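Local coordinates for protein SAM-dependent methyltransferase (Exiguobacterium sibiricum 255-15, PDB 3D2L) that probably transfers a methyl group from S-adenosylmethionine to an acceptor that is not known, at residues 65-70 and 81-86; 21-26 and 233-238. All coordinates share one frame; numbering follows the deposited sequence.

Both contacts lay a helix on the same seven-stranded sheet, but on opposite sides of the chain's centre, with contact centres 23 Å apart and nearest atoms about 12 Å apart. Contact 1 lies at the outermost strand 82-85, is only partly buried and is local, closing one beta-alpha-beta unit. Contact 2 is buried and joins parts of the chain 207 residues apart, its loop enclosing contact 1. Their chemistry follows place: contact 1 is mainly apolar, with leucine and alanine methyls against a phenyl ring, a valine and strand backbone, whereas contact 2 sets an aromatic cluster beside an arginine salt-bridged to aspartates. The strand order 3-2-1-4-5-7-6 is that of class I methyltransferases.

Contact 1 of 2, residues 65-70 and 81-86; sequences EMLEIA and VDFWVQ
The F83 ring is covered on both faces. CB of A70, from helix 64-76, sits over the centre of one, 3.6 Å from the ring centroid and 10° off the normal, a CH-pi contact with the methyl carbon almost directly above the ring centre. On the opposite face lies CG1 of V81, displaced toward the rim. CE2 of F83 also meets the backbone of A70, 3.7 Å from A70 O. L67 approaches the same ring obliquely, its CD2 4.0 Å from F83 CD1.

L67 is the other main contributor, and its two methyl groups divide the work. While CD2 leans on F83, CD1, anti to CA (chi2 -173°), extends to the strand backbone. There it packs tightly, 3.1 Å from W84 O, and also touches a side chain, standing 3.7 Å from V85 CG2. V85 and W84 add little more, for both lie at the solvent-facing margin.

Helix and strand run antiparallel (173°) with axes 8.7 Å apart, as in the second half of a beta-alpha-beta crossover made by strand 56-61, helix 64-76 and strand 82-85. L67 also touches D61, at the end of strand 56-61, and C42 in the glycine-rich loop, parts that border the cofactor pocket in relatives. T48 and L49 of helix 46-51 add to the surroundings of F83.

The segments share no hydrogen bond, and the backbone of W84 is bonded to G59 and D61 of the adjacent strand. Between these two segments the contact rests on van der Waals packing: a methyl seated on a phenyl face and a forked leucine straddling ring and backbone.

Contact 2 of 2, residues 21-26 and 233-238; sequences PEWVAW and AERIFF
W23 and R235, which touch across the contact, share an acceptor: OD2 of D136 takes a hydrogen bond from W23 NE1 and a salt bridge from R235 NH1, which also pairs with D105. The indole and guanidinium planes stand 70° apart. W23 CZ2 lies over one guanidinium face, 3.8 Å from R235 NE, while R235 CZ lies in plane at the indole edge. The two aspartates would tend to offset the arginine's positive charge.

Beside them F237 turns its edge to the face of W26, a T-shaped pair with centroids 4.9 Å apart and planes at 78°; F237 CD2 stands over the indole centre. F237 CB packs 3.6 Å from W26 CZ2, and F238 O meets the indole edge in plane. An alanine in place of W26 would probably leave the F237 edge without its facing ring and open a gap between helix and strand. W23 meets F237 obliquely, completing the aromatic cluster.

Segment 21-26 of helix 20-30 crosses strand 235-238 at -29°; that strand, part of 235-242, lies between strands 131-138 and 215-222 in the sheet. W26 also touches L134, and the F238 side chain touches helix 203-212.

Contact 1 of 2, residues 65-70 and 81-86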
loop_
_atom_site.group_PDB
_atom_site.type_symbol
_atom_site.label_atom_id
_atom_site.label_comp_id
_atom_site.label_asym_id
_atom_site.label_seq_id
_atom_site.Cartn_x
_atom_site.Cartn_y
_atom_site.Cartn_z
ATOM N N GLU A 65 15.540 -1.524 3.557
ATOM C CA GLU A 65 15.461 -2.756 4.340
ATOM C C GLU A 65 14.311 -3.659 3.883
ATOM O O GLU A 65 14.443 -4.873 3.751
ATOM C CB GLU A 65 15.305 -2.395 5.831
ATOM C CG GLU A 65 16.574 -1.719 6.452
ATOM C CD GLU A 65 16.729 -0.187 6.212
ATOM O OE1 GLU A 65 15.862 0.500 5.613
ATOM O OE2 GLU A 65 17.758 0.344 6.663
HETATM N N MSE A 66 13.175 -3.045 3.612
HETATM C CA MSE A 66 12.053 -3.791 3.127
HETATM C C MSE A 66 12.324 -4.314 1.715
HETATM O O MSE A 66 12.006 -5.491 1.406
HETATM C CB MSE A 66 10.776 -2.941 3.233
HETATM C CG MSE A 66 10.426 -2.660 4.676
HETATM SE SE MSE A 66 8.671 -1.929 4.833
HETATM C CE MSE A 66 8.757 -0.326 3.988
ATOM N N LEU A 67 12.936 -3.478 0.862
ATOM C CA LEU A 67 13.260 -3.882 -0.532
ATOM C C LEU A 67 14.294 -4.984 -0.598
ATOM O O LEU A 67 14.274 -5.798 -1.518
ATOM C CB LEU A 67 13.641 -2.675 -1.407
ATOM C CG LEU A 67 12.528 -1.654 -1.591
ATOM C CD1 LEU A 67 12.958 -0.575 -2.623
ATOM C CD2 LEU A 67 11.204 -2.290 -1.994
ATOM N N GLU A 68 15.173 -5.053 0.398
ATOM C CA GLU A 68 16.144 -6.133 0.491
ATOM C C GLU A 68 15.452 -7.477 0.694
ATOM O O GLU A 68 15.810 -8.468 0.072
ATOM C CB GLU A 68 17.123 -5.880 1.626
ATOM C CG GLU A 68 18.140 -4.802 1.295
ATOM C CD GLU A 68 18.983 -4.367 2.506
ATOM O OE1 GLU A 68 19.050 -5.117 3.503
ATOM O OE2 GLU A 68 19.581 -3.268 2.435
ATOM N N ILE A 69 14.454 -7.500 1.577
ATOM C CA ILE A 69 13.667 -8.715 1.821
ATOM C C ILE A 69 12.852 -9.049 0.569
ATOM O O ILE A 69 12.815 -10.186 0.151
ATOM C CB ILE A 69 12.727 -8.538 3.002
ATOM C CG1 ILE A 69 13.499 -8.195 4.292
ATOM C CG2 ILE A 69 11.909 -9.791 3.205
ATOM C CD1 ILE A 69 14.533 -9.129 4.663
ATOM N N ALA A 70 12.212 -8.045 -0.026
ATOM C CA ALA A 70 11.457 -8.191 -1.286
ATOM C C ALA A 70 12.313 -8.903 -2.341
ATOM O O ALA A 70 11.907 -9.934 -2.943
ATOM C CB ALA A 70 10.961 -6.822 -1.786
ATOM N N VAL A 81 11.852 -9.283 -10.679
ATOM C CA VAL A 81 11.186 -8.099 -10.254
ATOM C C VAL A 81 12.212 -7.074 -9.768
ATOM O O VAL A 81 12.922 -7.272 -8.791
ATOM C CB VAL A 81 10.155 -8.387 -9.150
ATOM C CG1 VAL A 81 9.418 -7.149 -8.820
ATOM C CG2 VAL A 81 9.149 -9.478 -9.602
ATOM N N ASP A 82 12.264 -5.970 -10.470
ATOM C CA ASP A 82 13.144 -4.865 -10.106
ATOM C C ASP A 82 12.501 -4.117 -8.958
ATOM O O ASP A 82 11.368 -3.746 -9.092
ATOM C CB ASP A 82 13.258 -3.893 -11.269
ATOM C CG ASP A 82 14.106 -4.402 -12.392
ATOM O OD1 ASP A 82 15.166 -5.007 -12.160
ATOM O OD2 ASP A 82 13.720 -4.168 -13.533
ATOM N N PHE A 83 13.216 -3.966 -7.837
ATOM C CA PHE A 83 12.817 -3.154 -6.714
ATOM C C PHE A 83 13.806 -1.965 -6.628
ATOM O O PHE A 83 15.064 -2.125 -6.626
ATOM C CB PHE A 83 12.806 -3.975 -5.410
ATOM C CG PHE A 83 11.750 -5.079 -5.360
ATOM C CD1 PHE A 83 10.434 -4.791 -5.034
ATOM C CD2 PHE A 83 12.094 -6.421 -5.625
ATOM C CE1 PHE A 83 9.488 -5.776 -4.959
ATOM C CE2 PHE A 83 11.174 -7.397 -5.567
ATOM C CZ PHE A 83 9.833 -7.082 -5.234
ATOM N N TRP A 84 13.254 -0.766 -6.572
ATOM C CA TRP A 84 14.039 0.441 -6.499
ATOM C C TRP A 84 13.570 1.295 -5.343
ATOM O O TRP A 84 12.376 1.251 -5.003
ATOM C CB TRP A 84 13.915 1.245 -7.790
ATOM C CG TRP A 84 14.331 0.511 -9.050
ATOM C CD1 TRP A 84 13.518 0.093 -10.061
ATOM C CD2 TRP A 84 15.669 0.124 -9.427
ATOM N NE1 TRP A 84 14.263 -0.505 -11.047
ATOM C CE2 TRP A 84 15.581 -0.519 -10.673
ATOM C CE3 TRP A 84 16.924 0.219 -8.802
ATOM C CZ2 TRP A 84 16.701 -1.041 -11.327
ATOM C CZ3 TRP A 84 18.034 -0.285 -9.453
ATOM C CH2 TRP A 84 17.914 -0.914 -10.704
ATOM N N VAL A 85 14.517 2.023 -4.730
ATOM C CA VAL A 85 14.229 2.907 -3.581
ATOM C C VAL A 85 13.816 4.247 -4.150
ATOM O O VAL A 85 14.605 4.917 -4.794
ATOM C CB VAL A 85 15.444 3.083 -2.657
ATOM C CG1 VAL A 85 15.169 4.117 -1.534
ATOM C CG2 VAL A 85 15.868 1.716 -2.086
ATOM N N GLN A 86 12.554 4.606 -3.965
ATOM C CA GLN A 86 12.039 5.869 -4.463
ATOM C C GLN A 86 10.840 6.261 -3.636
ATOM O O GLN A 86 10.128 5.425 -3.132
ATOM C CB GLN A 86 11.561 5.786 -5.924
ATOM C CG GLN A 86 12.561 5.382 -6.978
ATOM C CD GLN A 86 11.997 5.505 -8.400
ATOM O OE1 GLN A 86 11.011 6.194 -8.636
ATOM N NE2 GLN A 86 12.638 4.827 -9.349
#

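Contact 2 of 2, residues 21-26 and 233-238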
loop_
_atom_site.group_PDB
_atom_site.type_symbol
_atom_site.label_atom_id
_atom_site.label_comp_id
_atom_site.label_asym_id
_atom_site.label_seq_id
_atom_site.Cartn_x
_atom_site.Cartn_y
_atom_site.Cartn_z
ATOM N N PRO A 21 -3.894 -12.193 -2.142
ATOM C CA PRO A 21 -4.485 -12.586 -3.406
ATOM C C PRO A 21 -5.820 -11.907 -3.764
ATOM O O PRO A 21 -6.205 -11.887 -4.932
ATOM C CB PRO A 21 -4.634 -14.099 -3.251
ATOM C CG PRO A 21 -3.562 -14.468 -2.312
ATOM C CD PRO A 21 -3.588 -13.362 -1.307
ATOM N N GLU A 22 -6.536 -11.383 -2.777
ATOM C CA GLU A 22 -7.765 -10.640 -3.028
ATOM C C GLU A 22 -7.454 -9.291 -3.704
ATOM O O GLU A 22 -8.223 -8.807 -4.543
ATOM C CB GLU A 22 -8.488 -10.385 -1.719
ATOM C CG GLU A 22 -9.030 -11.627 -1.047
ATOM C CD GLU A 22 -10.485 -11.869 -1.369
ATOM O OE1 GLU A 22 -11.304 -10.932 -1.153
ATOM O OE2 GLU A 22 -10.809 -13.005 -1.789
ATOM N N TRP A 23 -6.350 -8.661 -3.328
ATOM C CA TRP A 23 -5.957 -7.418 -4.020
ATOM C C TRP A 23 -5.536 -7.730 -5.445
ATOM O O TRP A 23 -5.873 -7.003 -6.367
ATOM C CB TRP A 23 -4.809 -6.701 -3.315
ATOM C CG TRP A 23 -5.175 -5.876 -2.135
ATOM C CD1 TRP A 23 -5.368 -4.523 -2.121
ATOM C CD2 TRP A 23 -5.345 -6.321 -0.786
ATOM N NE1 TRP A 23 -5.692 -4.112 -0.857
ATOM C CE2 TRP A 23 -5.645 -5.182 -0.009
ATOM C CE3 TRP A 23 -5.272 -7.573 -0.153
ATOM C CZ2 TRP A 23 -5.872 -5.251 1.370
ATOM C CZ3 TRP A 23 -5.494 -7.640 1.225
ATOM C CH2 TRP A 23 -5.781 -6.492 1.965
ATOM N N VAL A 24 -4.792 -8.819 -5.615
ATOM C CA VAL A 24 -4.316 -9.241 -6.923
ATOM C C VAL A 24 -5.489 -9.600 -7.819
ATOM O O VAL A 24 -5.503 -9.219 -8.996
ATOM C CB VAL A 24 -3.317 -10.426 -6.807
ATOM C CG1 VAL A 24 -2.925 -10.951 -8.175
ATOM C CG2 VAL A 24 -2.101 -9.974 -6.051
ATOM N N ALA A 25 -6.498 -10.292 -7.281
ATOM C CA ALA A 25 -7.665 -10.652 -8.086
ATOM C C ALA A 25 -8.360 -9.390 -8.598
ATOM O O ALA A 25 -8.846 -9.354 -9.723
ATOM C CB ALA A 25 -8.636 -11.575 -7.296
ATOM N N TRP A 26 -8.338 -8.332 -7.789
ATOM C CA TRP A 26 -8.925 -7.034 -8.158
ATOM C C TRP A 26 -8.127 -6.341 -9.268
ATOM O O TRP A 26 -8.694 -5.841 -10.231
ATOM C CB TRP A 26 -9.032 -6.145 -6.906
ATOM C CG TRP A 26 -9.392 -4.714 -7.183
ATOM C CD1 TRP A 26 -10.529 -4.264 -7.739
ATOM C CD2 TRP A 26 -8.612 -3.561 -6.875
ATOM N NE1 TRP A 26 -10.500 -2.908 -7.844
ATOM C CE2 TRP A 26 -9.339 -2.440 -7.319
ATOM C CE3 TRP A 26 -7.365 -3.362 -6.287
ATOM C CZ2 TRP A 26 -8.888 -1.128 -7.155
ATOM C CZ3 TRP A 26 -6.901 -2.039 -6.132
ATOM C CH2 TRP A 26 -7.678 -0.944 -6.563
ATOM N N ALA A 233 -18.375 0.776 5.203
ATOM C CA ALA A 233 -17.242 0.223 4.446
ATOM C C ALA A 233 -15.931 0.591 5.154
ATOM O O ALA A 233 -15.797 1.667 5.735
ATOM C CB ALA A 233 -17.251 0.743 2.998
ATOM N N GLU A 234 -14.973 -0.318 5.122
ATOM C CA GLU A 234 -13.698 -0.107 5.777
ATOM C C GLU A 234 -12.569 0.267 4.800
ATOM O O GLU A 234 -11.659 0.989 5.173
ATOM C CB GLU A 234 -13.332 -1.345 6.595
ATOM C CG GLU A 234 -14.281 -1.588 7.739
ATOM C CD GLU A 234 -14.040 -2.921 8.452
ATOM O OE1 GLU A 234 -13.009 -3.581 8.196
ATOM O OE2 GLU A 234 -14.900 -3.306 9.274
ATOM N N ARG A 235 -12.630 -0.236 3.565
ATOM C CA ARG A 235 -11.561 -0.007 2.595
ATOM C C ARG A 235 -12.192 0.395 1.256
ATOM O O ARG A 235 -13.100 -0.277 0.767
ATOM C CB ARG A 235 -10.725 -1.272 2.459
ATOM C CG ARG A 235 -9.507 -1.154 1.609
ATOM C CD ARG A 235 -8.719 -2.455 1.590
ATOM N NE ARG A 235 -8.216 -2.762 2.927
ATOM C CZ ARG A 235 -7.115 -2.249 3.461
ATOM N NH1 ARG A 235 -6.347 -1.440 2.760
ATOM N NH2 ARG A 235 -6.777 -2.568 4.702
ATOM N N ILE A 236 -11.720 1.505 0.704
ATOM C CA ILE A 236 -12.251 2.064 -0.536
ATOM C C ILE A 236 -11.246 1.909 -1.669
ATOM O O ILE A 236 -10.088 2.276 -1.541
ATOM C CB ILE A 236 -12.719 3.501 -0.324
ATOM C CG1 ILE A 236 -13.683 3.530 0.873
ATOM C CG2 ILE A 236 -13.400 4.060 -1.629
ATOM C CD1 ILE A 236 -14.443 4.783 1.057
ATOM N N PHE A 237 -11.706 1.336 -2.779
ATOM C CA PHE A 237 -10.870 1.036 -3.920
ATOM C C PHE A 237 -11.170 2.012 -5.027
ATOM O O PHE A 237 -12.329 2.278 -5.318
ATOM C CB PHE A 237 -11.130 -0.413 -4.395
ATOM C CG PHE A 237 -10.755 -1.454 -3.375
ATOM C CD1 PHE A 237 -11.524 -1.629 -2.238
ATOM C CD2 PHE A 237 -9.640 -2.258 -3.551
ATOM C CE1 PHE A 237 -11.169 -2.575 -1.275
ATOM C CE2 PHE A 237 -9.293 -3.214 -2.586
ATOM C CZ PHE A 237 -10.072 -3.364 -1.457
ATOM N N PHE A 238 -10.116 2.541 -5.648
ATOM C CA PHE A 238 -10.249 3.510 -6.749
ATOM C C PHE A 238 -9.564 2.988 -7.976
ATOM O O PHE A 238 -8.447 2.484 -7.889
ATOM C CB PHE A 238 -9.540 4.804 -6.411
ATOM C CG PHE A 238 -10.196 5.574 -5.329
ATOM C CD1 PHE A 238 -10.057 5.176 -4.006
ATOM C CD2 PHE A 238 -10.931 6.689 -5.628
ATOM C CE1 PHE A 238 -10.686 5.896 -2.990
ATOM C CE2 PHE A 238 -11.559 7.414 -4.617
ATOM C CZ PHE A 238 -11.443 6.997 -3.321
#